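Long-range contacts in YeaZ (Pseudomonas aeruginosa PAO579, PDB 4Y0W), which takes part in the biosynthesis of the modified tRNA nucleoside threonylcarbamoyladenosine, probably as a non-catalytic partner of the threonylcarbamoyl transferase: residues Arg117-Ile122 against Thr171-Val176; Glu128-Cys133 against Glu147-Pro152; Thr9-Asp14 against Val22-Glu27; Val63-Phe68 against Pro95-Ser100; Thr15-Cys20 against Ser189-Ala194. All blocks are in the same frame, centred on the assembly; numbering follows the deposited sequence.

Along the chain contact 3 comes first, then contact 4, then contact 1 with contact 2 lying between its two segments; contact 5 brings residues just after strand 10-14 to a loop near the last helix. Contacts 3 and 4, centres about 9 Å apart, share the sheet 29-36, 19-26, 10-14, 65-69, 96-99. Contacts 1 and 2, centres also about 9 Å apart, both reach the second sheet, through its strands 117-123 and 129-137; its strand order is the same, as expected of the duplicated actin-like ATPase fold. The centres of contacts 1 and 3 lie about 26 Å apart, on opposite sides of the chain's centre, and contact 5 bridges the two halves. Contacts 1 and 2 share one sodium ion, contacts 3 and 5 another.

Contact 1: residues Arg117-Ile122 against Thr171-Val176; sequences RVAAAI and TGWGYV. With NA (sodium ion), chain F.
The indole of Trp173 turns its nitrogen edge to strand 117-123, where NE1 donates a hydrogen bond of 2.8 Å to Ala119 O. The carbonyl oxygen sits at the ring edge, 15° out of the indole plane, and the N-H...O angle of 140° leaves the bond bent. With CG beside its own backbone N (chi1 -72°), the ring is carried back along the strand, and its atoms meet two methyls: Ala119 CB lies 3.6 Å from Trp173 CZ2, while Ala121 CB approaches Trp173 CD1 obliquely at 3.9 Å. Residues 171-176 form a 3-10 turn that follows strand 167-169, the parallel neighbour of strand 117-123 in the second sheet of this actin-like fold. Strand and turn are joined again where Gly172 N donates to Ala121 O over 2.8 Å, from well above the carbonyl plane. Gly172 has no side chain, which lets its backbone come in close beside Ala121 CB. Thr171 crosses Ile122 at a slant, its OG1 3.7 Å from Ile122 CA; that hydroxyl is hydrogen-bonded to the backbone N of Asp123. Two residues after Trp173, Tyr175 points its ring elsewhere, bringing OH to 2.8 Å from the sodium ion, which Asp123, Ala124, Glu128 and a water also bind. Beyond the indole, Met179, Pro183 and Leu186 pack on Trp173, and Pro158 of the second subunit packs on Tyr175.

Contact 2: residues Glu128-Cys133 against Glu147-Pro152; sequences EVYWGC and EAVLPP. With NA (sodium ion), chain F.
Backbone hydrogen bonds run in two reciprocal pairs between Val129 and Leu150 and between Trp131 and Ala148. Val129 N donates to Leu150 O and Leu150 N returns to Val129 O, both at 2.9 Å; Trp131 N reaches Ala148 O at 2.8 Å, and Ala148 N closes the second pair on Trp131 O. Between them, Tyr130 and Val149 form a non-hydrogen-bonded pair. CA-H...O contacts accompany the ladder, among them Val149 CA to Val129 O at 3.3 Å. The two segments are the arms of the beta hairpin 129-137 and 140-150, at one margin of the second sheet, and the strand axes cross at 134°, a marked twist away from exact antiparallel. Apolar packing differs on the two faces. On one, Tyr130 and Val149 lie side by side and point the same way, with Val149 CG2 3.7 Å from Tyr130 CE1; this methyl stands anti to the backbone N of Val149, which directs it at the ring. On the other, Leu150 CD1 meets Trp131 CD1 at a looser 4.3 Å, while the rest of the indole leads off toward Ala119 and Ala121, its NE1 hydrogen-bonded to Ala156 O. The polar groups lie at the ends. Glu128 extends its carboxylate alongside Pro151, OE2 3.8 Å from Pro151 CD, and its backbone O binds the sodium ion at 2.6 Å. Glu147 lays its aliphatic CG against Gly132, and its OE2 is hydrogen-bonded to Tyr134 OH and Ser100 OG.

Contact 3: residues Thr9-Asp14 against Val22-Glu27; sequences TLLALD and VALLHE. With NA (sodium ion), chain G.
Leu10 and Ala12 pair with Leu25 and Ala23 through four antiparallel backbone hydrogen bonds, and the strand axes run at 164°. Ala12 N lies 2.8 Å from Ala23 O, and Leu10 N lies 3.1 Å from Leu25 O. On one face Leu10 and Leu25 lie side by side, Leu10 CD1 4.0 Å from Leu25 CD2, next to the small pair Ala12 and Ala23, and helix 194-205 covers them. This is the N-terminal beta hairpin of the first sheet, strands 10-14 and 19-26, such as opens each actin-like domain. On the other face Leu11 and Leu24 slant across each other, CD1 to CD1 at 4.1 Å, and Leu13 CB meets Val22 CG2; helix 41-56 packs on Leu13, Val22 and Leu24. At the far end Thr9 and His26 run alongside one another: with His26 CG anti to its N (chi1 -169°), the ring presents CD2 edge-on to Thr9 OG1 at 3.4 Å. A water links that hydroxyl to Glu27 N. At the other end Asp14 OD1 binds the sodium ion at 2.5 Å, together with Thr17 and Ala19.

Contact 4: residues Val63-Phe68 against Pro95-Ser100; sequences VDAIAF and PVLAVS
A beta-alpha-beta unit, strand 65-69, helix 77-92 and strand 96-99, brings Ile66, Ala67 and Phe68 beside Val96, Leu97 and Ala98 as parallel neighbours. The axes diverge by 19°. Four backbone hydrogen bonds zigzag between them: Ile66 N to Pro95 O at 3.1 Å, Leu97 N to Ile66 O at 2.8 Å, Phe68 N to Leu97 O at 3.2 Å and Val99 N to Phe68 O at 2.9 Å. Leu97 thus donates to Ile66 and accepts from Phe68, the residues before and after its partner Ala67, as in parallel pairing. Strand 96-99 is the outermost of its sheet within the chain, and strand 65-69 separates it from strand 10-14, the order found in the first sheet of the actin-like ATPase fold. On the face turned to helix 77-92, the Phe68 ring leans across to the neighbouring strand. Its CG lies between backbone N and carbonyl carbon (chi1 71°), which swings the ring toward Val96 and Ala98: Val96 CG1 meets the ring edge near its plane, a close 3.3 Å from Phe68 CE1, and Ala98 CB touches Phe68 CZ at 3.8 Å. On the opposite face Ala67 CB rests by Leu97 CB; Ala65 CB, directed at the neighbouring strand, lies 4.2 Å from Leu97 CD1, and helix 194-205 packs there through Ala201 and Trp205. At the start of the pair Pro95 CD abuts Asp64 O, while the Asp64 carboxylate is hydrogen-bonded to Thr9 N. Ser100, the N-cap of helix 101-113, caps Leu102 N with its hydroxyl.

Contact 5: residues Thr15-Cys20 against Ser189-Ala194; sequences TSTEAC and SLLPHA. With NA (sodium ion), chain G.
Leu191, Thr17 and Pro192 give up the most surface here, and no direct hydrogen bond joins the two segments. The methyl CG2 of Thr17 points at the Pro192 ring, 3.5 Å from Pro192 CD. Leu191 crosses Thr17 on a slant, both branches on the same side: CD2 comes to 4.0 Å from Thr17 CB, and CD1 reaches on to Ala19 CB at 4.2 Å. The first torsion of Thr17 (chi1 67°) sets OG1 and CG2 to different tasks, the methyl to the proline and the hydroxyl to the metal. OG1 binds the sodium ion at 2.8 Å and also accepts from Ala19 N at 3.1 Å, an ST turn within the loop that curves round the ion. Ala19 O is a further ligand at 2.7 Å, and Asp14 supplies another. The opposing loop joins in through solvent: a water bound to the sodium ion donates to Pro192 O over 3.0 Å. Ser16 OG, near Pro192 CG, is hydrogen-bonded to Asp14 OD1. The turn between strands 10-14 and 19-26 thus rests on the loop that runs from strand 185-187 into helix 194-205, with His193 as N-cap. Helix 101-113 lies against Pro192 through Asp101 and Ile104, and Tyr34 of strand 29-36 touches Leu191 and Ala19.

Contact 1: residues Arg117-Ile122 against Thr171-Val176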
# COMPACT_ATOMS: atom_id res chain seq x y z
N ARG A 117 35.91 17.66 57.36
CA ARG A 117 35.80 18.73 56.39
C ARG A 117 35.57 18.10 55.02
O ARG A 117 36.41 17.36 54.51
CB ARG A 117 37.04 19.58 56.36
CG ARG A 117 37.19 20.47 57.57
CD ARG A 117 38.43 21.34 57.44
NE ARG A 117 39.04 21.76 58.71
CZ ARG A 117 39.02 23.00 59.21
NH1 ARG A 117 38.38 23.98 58.59
NH2 ARG A 117 39.63 23.25 60.35
N VAL A 118 34.41 18.40 54.43
CA VAL A 118 34.00 17.75 53.20
C VAL A 118 33.55 18.80 52.22
O VAL A 118 32.74 19.68 52.57
CB VAL A 118 32.87 16.75 53.43
CG1 VAL A 118 32.42 16.16 52.11
CG2 VAL A 118 33.33 15.63 54.35
N ALA A 119 34.14 18.71 51.03
CA ALA A 119 33.72 19.47 49.85
C ALA A 119 32.89 18.55 48.97
O ALA A 119 33.41 17.68 48.29
CB ALA A 119 34.91 20.01 49.09
N ALA A 120 31.58 18.74 49.06
CA ALA A 120 30.61 17.98 48.33
C ALA A 120 30.41 18.64 47.02
O ALA A 120 30.22 19.86 46.96
CB ALA A 120 29.29 17.98 49.06
N ALA A 121 30.40 17.84 45.95
CA ALA A 121 30.14 18.37 44.63
C ALA A 121 29.29 17.37 43.84
O ALA A 121 29.58 16.17 43.79
CB ALA A 121 31.45 18.64 43.94
N ILE A 122 28.24 17.86 43.21
CA ILE A 122 27.31 16.99 42.49
C ILE A 122 27.24 17.46 41.07
O ILE A 122 27.11 18.65 40.86
CB ILE A 122 25.90 17.01 43.12
CG1 ILE A 122 25.94 16.23 44.43
CG2 ILE A 122 24.87 16.39 42.17
CD1 ILE A 122 24.80 16.46 45.38
N THR A 171 29.55 13.02 42.79
CA THR A 171 29.76 12.88 41.35
C THR A 171 30.43 14.07 40.70
O THR A 171 31.02 13.93 39.65
CB THR A 171 28.44 12.60 40.59
OG1 THR A 171 27.49 13.65 40.84
CG2 THR A 171 27.83 11.28 41.04
N GLY A 172 30.33 15.25 41.30
CA GLY A 172 31.05 16.40 40.77
C GLY A 172 32.56 16.22 40.76
O GLY A 172 33.28 16.83 39.99
N TRP A 173 33.07 15.35 41.62
CA TRP A 173 34.51 15.15 41.64
C TRP A 173 35.01 14.47 40.38
O TRP A 173 36.22 14.40 40.14
CB TRP A 173 34.94 14.47 42.94
CG TRP A 173 34.82 15.44 44.06
CD1 TRP A 173 33.76 15.61 44.89
CD2 TRP A 173 35.76 16.46 44.40
NE1 TRP A 173 33.99 16.64 45.76
CE2 TRP A 173 35.22 17.18 45.48
CE3 TRP A 173 37.01 16.81 43.90
CZ2 TRP A 173 35.89 18.25 46.05
CZ3 TRP A 173 37.68 17.88 44.48
CH2 TRP A 173 37.11 18.58 45.55
N GLY A 174 34.10 14.06 39.51
CA GLY A 174 34.47 13.74 38.11
C GLY A 174 35.26 14.84 37.40
O GLY A 174 36.05 14.56 36.50
N TYR A 175 35.06 16.08 37.82
CA TYR A 175 35.72 17.25 37.21
C TYR A 175 37.00 17.69 37.92
O TYR A 175 37.47 18.80 37.71
CB TYR A 175 34.75 18.45 37.23
CG TYR A 175 33.65 18.32 36.23
CD1 TYR A 175 32.53 17.55 36.49
CD2 TYR A 175 33.74 18.94 35.01
CE1 TYR A 175 31.51 17.42 35.55
CE2 TYR A 175 32.73 18.83 34.07
CZ TYR A 175 31.62 18.07 34.34
OH TYR A 175 30.61 17.96 33.41
N VAL A 176 37.56 16.82 38.77
CA VAL A 176 38.65 17.21 39.66
C VAL A 176 39.87 17.83 38.96
O VAL A 176 40.49 18.76 39.48
CB VAL A 176 39.12 16.02 40.51
CG1 VAL A 176 39.72 14.92 39.64
CG2 VAL A 176 40.12 16.50 41.56
NA NA F . 28.31 19.10 34.56
O HOH W 1 27.10 19.56 32.93

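Contact 2: residues Glu128-Cys133 against Glu147-Pro152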
# COMPACT_ATOMS: atom_id res chain seq x y z
N GLU A 128 28.74 22.46 34.60
CA GLU A 128 28.82 23.01 35.90
C GLU A 128 28.67 21.89 36.90
O GLU A 128 28.35 20.75 36.54
CB GLU A 128 27.74 24.07 36.07
CG GLU A 128 27.92 25.26 35.11
CD GLU A 128 27.10 26.47 35.51
OE1 GLU A 128 25.90 26.31 35.81
OE2 GLU A 128 27.65 27.59 35.56
N VAL A 129 28.91 22.23 38.15
CA VAL A 129 28.74 21.33 39.27
C VAL A 129 28.09 22.14 40.37
O VAL A 129 28.24 23.35 40.46
CB VAL A 129 30.09 20.73 39.79
CG1 VAL A 129 30.81 19.99 38.67
CG2 VAL A 129 31.02 21.83 40.31
N TYR A 130 27.34 21.45 41.20
CA TYR A 130 26.79 22.03 42.34
C TYR A 130 27.89 21.85 43.36
O TYR A 130 28.52 20.82 43.35
CB TYR A 130 25.51 21.28 42.76
CG TYR A 130 24.40 21.39 41.73
CD1 TYR A 130 23.61 22.53 41.63
CD2 TYR A 130 24.11 20.32 40.87
CE1 TYR A 130 22.59 22.62 40.68
CE2 TYR A 130 23.10 20.40 39.92
CZ TYR A 130 22.35 21.56 39.82
OH TYR A 130 21.35 21.62 38.87
N TRP A 131 28.06 22.84 44.25
CA TRP A 131 29.21 22.94 45.14
C TRP A 131 28.81 23.41 46.52
O TRP A 131 28.11 24.39 46.67
CB TRP A 131 30.28 23.85 44.53
CG TRP A 131 31.57 24.01 45.34
CD1 TRP A 131 31.90 25.07 46.13
CD2 TRP A 131 32.66 23.09 45.43
NE1 TRP A 131 33.14 24.88 46.68
CE2 TRP A 131 33.63 23.67 46.27
CE3 TRP A 131 32.95 21.85 44.85
CZ2 TRP A 131 34.85 23.07 46.54
CZ3 TRP A 131 34.14 21.25 45.14
CH2 TRP A 131 35.08 21.85 45.98
N GLY A 132 29.25 22.70 47.55
CA GLY A 132 29.01 23.13 48.90
C GLY A 132 30.02 22.52 49.83
O GLY A 132 30.28 21.31 49.75
N CYS A 133 30.60 23.35 50.71
CA CYS A 133 31.59 22.87 51.68
C CYS A 133 31.05 22.81 53.09
O CYS A 133 30.31 23.68 53.51
CB CYS A 133 32.86 23.71 51.64
SG CYS A 133 33.76 23.48 50.09
N GLU A 147 26.19 27.50 49.05
CA GLU A 147 26.19 26.56 47.95
C GLU A 147 26.04 27.27 46.63
O GLU A 147 25.34 28.27 46.53
CB GLU A 147 25.04 25.57 48.10
CG GLU A 147 25.25 24.60 49.25
CD GLU A 147 24.05 23.73 49.55
OE1 GLU A 147 22.98 23.88 48.91
OE2 GLU A 147 24.19 22.88 50.46
N ALA A 148 26.68 26.75 45.61
CA ALA A 148 26.61 27.40 44.32
C ALA A 148 26.64 26.38 43.23
O ALA A 148 26.91 25.22 43.46
CB ALA A 148 27.76 28.38 44.14
N VAL A 149 26.30 26.84 42.05
CA VAL A 149 26.37 26.04 40.87
C VAL A 149 27.39 26.77 40.02
O VAL A 149 27.18 27.92 39.67
CB VAL A 149 24.98 25.83 40.21
CG1 VAL A 149 24.34 27.13 39.76
CG2 VAL A 149 25.08 24.85 39.06
N LEU A 150 28.51 26.11 39.72
CA LEU A 150 29.71 26.77 39.22
C LEU A 150 30.39 25.92 38.18
O LEU A 150 30.35 24.69 38.24
CB LEU A 150 30.73 26.96 40.35
CG LEU A 150 30.41 27.76 41.61
CD1 LEU A 150 31.49 27.65 42.68
CD2 LEU A 150 30.25 29.20 41.23
N PRO A 151 31.11 26.56 37.26
CA PRO A 151 32.07 25.77 36.49
C PRO A 151 33.17 25.24 37.40
O PRO A 151 33.48 25.83 38.44
CB PRO A 151 32.63 26.77 35.49
CG PRO A 151 32.42 28.08 36.11
CD PRO A 151 31.20 28.00 36.96
N PRO A 152 33.75 24.10 37.02
CA PRO A 152 34.67 23.48 37.95
C PRO A 152 35.90 24.30 38.24
O PRO A 152 36.52 24.12 39.28
CB PRO A 152 35.05 22.17 37.25
CG PRO A 152 34.60 22.31 35.85
CD PRO A 152 33.43 23.22 35.90
NA NA F . 28.31 19.10 34.56
O HOH W 1 27.10 19.56 32.93

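Contact 3: residues Thr9-Asp14 against Val22-Glu27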
# COMPACT_ATOMS: atom_id res chain seq x y z
N THR A 9 9.87 11.36 66.50
CA THR A 9 9.76 10.41 65.38
C THR A 9 9.82 11.15 64.04
O THR A 9 8.92 11.94 63.72
CB THR A 9 8.44 9.61 65.45
OG1 THR A 9 8.21 9.14 66.79
CG2 THR A 9 8.45 8.46 64.49
N LEU A 10 10.87 10.89 63.26
CA LEU A 10 11.08 11.57 61.98
C LEU A 10 11.19 10.55 60.86
O LEU A 10 11.85 9.52 60.99
CB LEU A 10 12.34 12.42 62.02
CG LEU A 10 12.47 13.34 63.23
CD1 LEU A 10 13.91 13.82 63.39
CD2 LEU A 10 11.48 14.50 63.17
N LEU A 11 10.54 10.86 59.75
CA LEU A 11 10.62 10.08 58.54
C LEU A 11 11.48 10.86 57.58
O LEU A 11 11.40 12.09 57.52
CB LEU A 11 9.22 9.90 57.96
CG LEU A 11 9.10 9.08 56.68
CD1 LEU A 11 9.49 7.63 56.93
CD2 LEU A 11 7.68 9.20 56.14
N ALA A 12 12.31 10.15 56.81
CA ALA A 12 13.28 10.81 55.91
C ALA A 12 13.29 10.11 54.58
O ALA A 12 13.33 8.90 54.54
CB ALA A 12 14.67 10.76 56.53
N LEU A 13 13.24 10.85 53.48
CA LEU A 13 13.41 10.19 52.19
C LEU A 13 14.25 10.96 51.22
O LEU A 13 14.30 12.18 51.25
CB LEU A 13 12.06 9.85 51.58
CG LEU A 13 11.09 10.96 51.23
CD1 LEU A 13 11.34 11.44 49.81
CD2 LEU A 13 9.66 10.43 51.39
N ASP A 14 14.91 10.23 50.35
CA ASP A 14 15.70 10.85 49.31
C ASP A 14 15.59 10.08 48.01
O ASP A 14 15.73 8.85 47.98
CB ASP A 14 17.17 10.92 49.75
CG ASP A 14 17.94 11.87 48.91
OD1 ASP A 14 18.35 11.45 47.81
OD2 ASP A 14 18.09 13.04 49.31
N VAL A 22 15.02 5.52 52.34
CA VAL A 22 14.03 5.96 53.27
C VAL A 22 14.58 5.64 54.65
O VAL A 22 15.25 4.64 54.82
CB VAL A 22 12.69 5.24 52.99
CG1 VAL A 22 11.72 5.46 54.13
CG2 VAL A 22 12.05 5.75 51.70
N ALA A 23 14.31 6.49 55.65
CA ALA A 23 14.79 6.25 57.00
C ALA A 23 13.84 6.75 58.06
O ALA A 23 13.06 7.68 57.81
CB ALA A 23 16.13 6.91 57.21
N LEU A 24 13.99 6.17 59.25
CA LEU A 24 13.12 6.46 60.37
C LEU A 24 13.83 6.56 61.73
O LEU A 24 14.54 5.64 62.14
CB LEU A 24 12.08 5.35 60.47
CG LEU A 24 10.92 5.62 61.42
CD1 LEU A 24 9.97 6.66 60.84
CD2 LEU A 24 10.20 4.31 61.66
N LEU A 25 13.62 7.68 62.42
CA LEU A 25 14.04 7.81 63.81
C LEU A 25 12.82 7.55 64.68
O LEU A 25 11.78 8.21 64.53
CB LEU A 25 14.61 9.19 64.11
CG LEU A 25 14.99 9.50 65.58
CD1 LEU A 25 16.19 8.71 66.05
CD2 LEU A 25 15.28 10.98 65.78
N HIS A 26 12.94 6.56 65.56
CA HIS A 26 11.87 6.23 66.47
C HIS A 26 12.43 5.79 67.80
O HIS A 26 13.18 4.81 67.88
CB HIS A 26 10.98 5.14 65.89
CG HIS A 26 9.71 4.94 66.66
ND1 HIS A 26 9.36 3.72 67.21
CD2 HIS A 26 8.73 5.81 67.00
CE1 HIS A 26 8.20 3.85 67.83
NE2 HIS A 26 7.80 5.10 67.72
N GLU A 27 12.07 6.54 68.84
CA GLU A 27 12.55 6.27 70.20
C GLU A 27 14.08 6.16 70.28
O GLU A 27 14.62 5.33 70.99
CB GLU A 27 11.88 5.00 70.75
CG GLU A 27 10.42 5.22 71.15
CD GLU A 27 9.69 3.91 71.46
OE1 GLU A 27 10.33 2.84 71.40
OE2 GLU A 27 8.47 3.97 71.76
NA NA G . 19.03 9.59 46.24
O HOH W 2 10.01 8.88 68.94
O HOH W 3 19.09 7.90 48.40

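Contact 4: residues Val63-Phe68 against Pro95-Ser100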
# COMPACT_ATOMS: atom_id res chain seq x y z
N VAL A 63 4.53 9.95 63.12
CA VAL A 63 5.56 10.80 62.57
C VAL A 63 5.33 12.27 62.96
O VAL A 63 4.25 12.85 62.76
CB VAL A 63 5.66 10.59 61.04
CG1 VAL A 63 6.65 11.55 60.40
CG2 VAL A 63 6.08 9.15 60.73
N ASP A 64 6.36 12.89 63.53
CA ASP A 64 6.30 14.28 63.91
C ASP A 64 6.66 15.23 62.77
O ASP A 64 6.15 16.36 62.73
CB ASP A 64 7.23 14.51 65.07
CG ASP A 64 6.91 13.60 66.23
OD1 ASP A 64 5.73 13.52 66.58
OD2 ASP A 64 7.84 13.00 66.80
N ALA A 65 7.52 14.76 61.86
CA ALA A 65 7.97 15.57 60.71
C ALA A 65 8.65 14.72 59.67
O ALA A 65 9.10 13.61 59.96
CB ALA A 65 8.93 16.66 61.17
N ILE A 66 8.71 15.26 58.46
CA ILE A 66 9.23 14.51 57.32
C ILE A 66 10.35 15.31 56.65
O ILE A 66 10.18 16.45 56.26
CB ILE A 66 8.13 14.20 56.29
CG1 ILE A 66 6.97 13.43 56.96
CG2 ILE A 66 8.72 13.38 55.14
CD1 ILE A 66 5.74 13.26 56.10
N ALA A 67 11.50 14.67 56.53
CA ALA A 67 12.63 15.29 55.89
C ALA A 67 12.73 14.77 54.47
O ALA A 67 12.30 13.68 54.19
CB ALA A 67 13.89 14.98 56.65
N PHE A 68 13.23 15.61 53.58
CA PHE A 68 13.54 15.19 52.24
C PHE A 68 14.80 15.92 51.75
O PHE A 68 15.11 17.03 52.20
CB PHE A 68 12.35 15.40 51.33
CG PHE A 68 12.05 16.85 51.02
CD1 PHE A 68 11.48 17.66 51.96
CD2 PHE A 68 12.35 17.37 49.78
CE1 PHE A 68 11.24 18.99 51.68
CE2 PHE A 68 12.10 18.69 49.49
CZ PHE A 68 11.54 19.50 50.44
N PRO A 95 5.03 19.09 59.89
CA PRO A 95 5.99 19.89 59.19
C PRO A 95 6.92 19.10 58.29
O PRO A 95 7.18 17.91 58.50
CB PRO A 95 6.82 20.51 60.31
CG PRO A 95 6.05 20.27 61.55
CD PRO A 95 5.36 18.98 61.31
N VAL A 96 7.44 19.85 57.33
CA VAL A 96 8.41 19.41 56.34
C VAL A 96 9.80 20.02 56.61
O VAL A 96 9.95 21.19 56.96
CB VAL A 96 7.90 19.85 54.97
CG1 VAL A 96 8.97 19.72 53.91
CG2 VAL A 96 6.65 19.05 54.62
N LEU A 97 10.83 19.20 56.43
CA LEU A 97 12.22 19.61 56.65
C LEU A 97 13.05 19.42 55.38
O LEU A 97 13.54 18.33 55.14
CB LEU A 97 12.82 18.79 57.79
CG LEU A 97 12.31 19.16 59.18
CD1 LEU A 97 12.70 18.07 60.15
CD2 LEU A 97 12.86 20.51 59.64
N ALA A 98 13.17 20.47 54.58
CA ALA A 98 14.04 20.47 53.39
C ALA A 98 15.51 20.44 53.77
O ALA A 98 15.96 21.27 54.51
CB ALA A 98 13.78 21.69 52.54
N VAL A 99 16.26 19.48 53.25
CA VAL A 99 17.68 19.40 53.53
C VAL A 99 18.48 19.23 52.26
O VAL A 99 18.07 18.50 51.36
CB VAL A 99 18.00 18.22 54.42
CG1 VAL A 99 19.50 18.09 54.58
CG2 VAL A 99 17.30 18.37 55.75
N SER A 100 19.64 19.87 52.21
CA SER A 100 20.48 19.86 51.03
C SER A 100 21.12 18.53 50.82
O SER A 100 21.66 17.92 51.75
CB SER A 100 21.60 20.88 51.17
OG SER A 100 22.33 20.94 49.98

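Contact 5: residues Thr15-Cys20 against Ser189-Ala194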
# COMPACT_ATOMS: atom_id res chain seq x y z
N THR A 15 15.33 10.82 46.93
CA THR A 15 15.21 10.23 45.60
C THR A 15 15.89 11.11 44.58
O THR A 15 15.49 11.18 43.44
CB THR A 15 13.73 10.03 45.20
OG1 THR A 15 13.03 11.26 45.29
CG2 THR A 15 13.04 9.00 46.09
N SER A 16 16.94 11.80 44.99
CA SER A 16 17.57 12.83 44.15
C SER A 16 18.55 12.30 43.10
O SER A 16 18.92 13.03 42.18
CB SER A 16 18.27 13.85 45.03
OG SER A 16 18.94 13.16 46.07
N THR A 17 18.91 11.03 43.24
CA THR A 17 19.90 10.35 42.42
C THR A 17 19.32 9.01 41.98
O THR A 17 18.12 8.77 42.13
CB THR A 17 21.20 10.09 43.23
OG1 THR A 17 20.93 9.14 44.27
CG2 THR A 17 21.75 11.38 43.81
N GLU A 18 20.18 8.15 41.45
CA GLU A 18 19.81 6.77 41.11
C GLU A 18 19.29 5.97 42.33
O GLU A 18 18.50 5.04 42.18
CB GLU A 18 21.01 6.04 40.48
CG GLU A 18 20.61 5.06 39.38
CD GLU A 18 21.81 4.49 38.64
OE1 GLU A 18 22.95 4.92 38.90
OE2 GLU A 18 21.60 3.60 37.79
N ALA A 19 19.72 6.36 43.52
CA ALA A 19 19.35 5.65 44.74
C ALA A 19 18.05 6.16 45.34
O ALA A 19 17.78 7.35 45.35
CB ALA A 19 20.46 5.77 45.78
N CYS A 20 17.26 5.24 45.85
CA CYS A 20 16.08 5.60 46.59
C CYS A 20 16.32 5.09 47.99
O CYS A 20 16.71 3.93 48.17
CB CYS A 20 14.86 4.95 45.97
SG CYS A 20 13.29 5.39 46.74
N SER A 189 31.79 8.64 43.57
CA SER A 189 30.66 7.73 43.36
C SER A 189 29.68 7.88 44.51
O SER A 189 28.60 7.29 44.46
CB SER A 189 31.14 6.29 43.31
OG SER A 189 31.32 5.77 44.64
N LEU A 190 30.06 8.64 45.53
CA LEU A 190 29.21 8.77 46.71
C LEU A 190 27.87 9.48 46.42
O LEU A 190 27.81 10.53 45.73
CB LEU A 190 29.95 9.51 47.81
CG LEU A 190 29.36 9.28 49.20
CD1 LEU A 190 29.60 7.83 49.61
CD2 LEU A 190 30.00 10.21 50.21
N LEU A 191 26.81 8.90 46.98
CA LEU A 191 25.44 9.38 46.77
C LEU A 191 24.78 9.66 48.11
O LEU A 191 25.24 9.18 49.13
CB LEU A 191 24.61 8.34 46.02
CG LEU A 191 25.06 7.88 44.64
CD1 LEU A 191 24.17 6.76 44.15
CD2 LEU A 191 25.04 9.00 43.64
N PRO A 192 23.70 10.46 48.10
CA PRO A 192 22.97 10.74 49.33
C PRO A 192 22.32 9.48 49.87
O PRO A 192 21.94 8.63 49.09
CB PRO A 192 21.89 11.73 48.88
CG PRO A 192 22.42 12.35 47.65
CD PRO A 192 23.24 11.29 46.99
N HIS A 193 22.21 9.40 51.18
CA HIS A 193 21.61 8.27 51.89
C HIS A 193 20.66 8.82 52.99
O HIS A 193 21.02 9.72 53.76
CB HIS A 193 22.74 7.44 52.48
CG HIS A 193 22.35 6.07 52.93
ND1 HIS A 193 21.40 5.84 53.90
CD2 HIS A 193 22.86 4.85 52.61
CE1 HIS A 193 21.29 4.54 54.10
NE2 HIS A 193 22.16 3.92 53.33
N ALA A 194 19.46 8.27 53.06
CA ALA A 194 18.41 8.78 53.93
C ALA A 194 18.81 8.75 55.41
O ALA A 194 18.39 9.62 56.20
CB ALA A 194 17.12 8.01 53.69
NA NA G . 19.03 9.59 46.24
O HOH W 3 19.09 7.90 48.40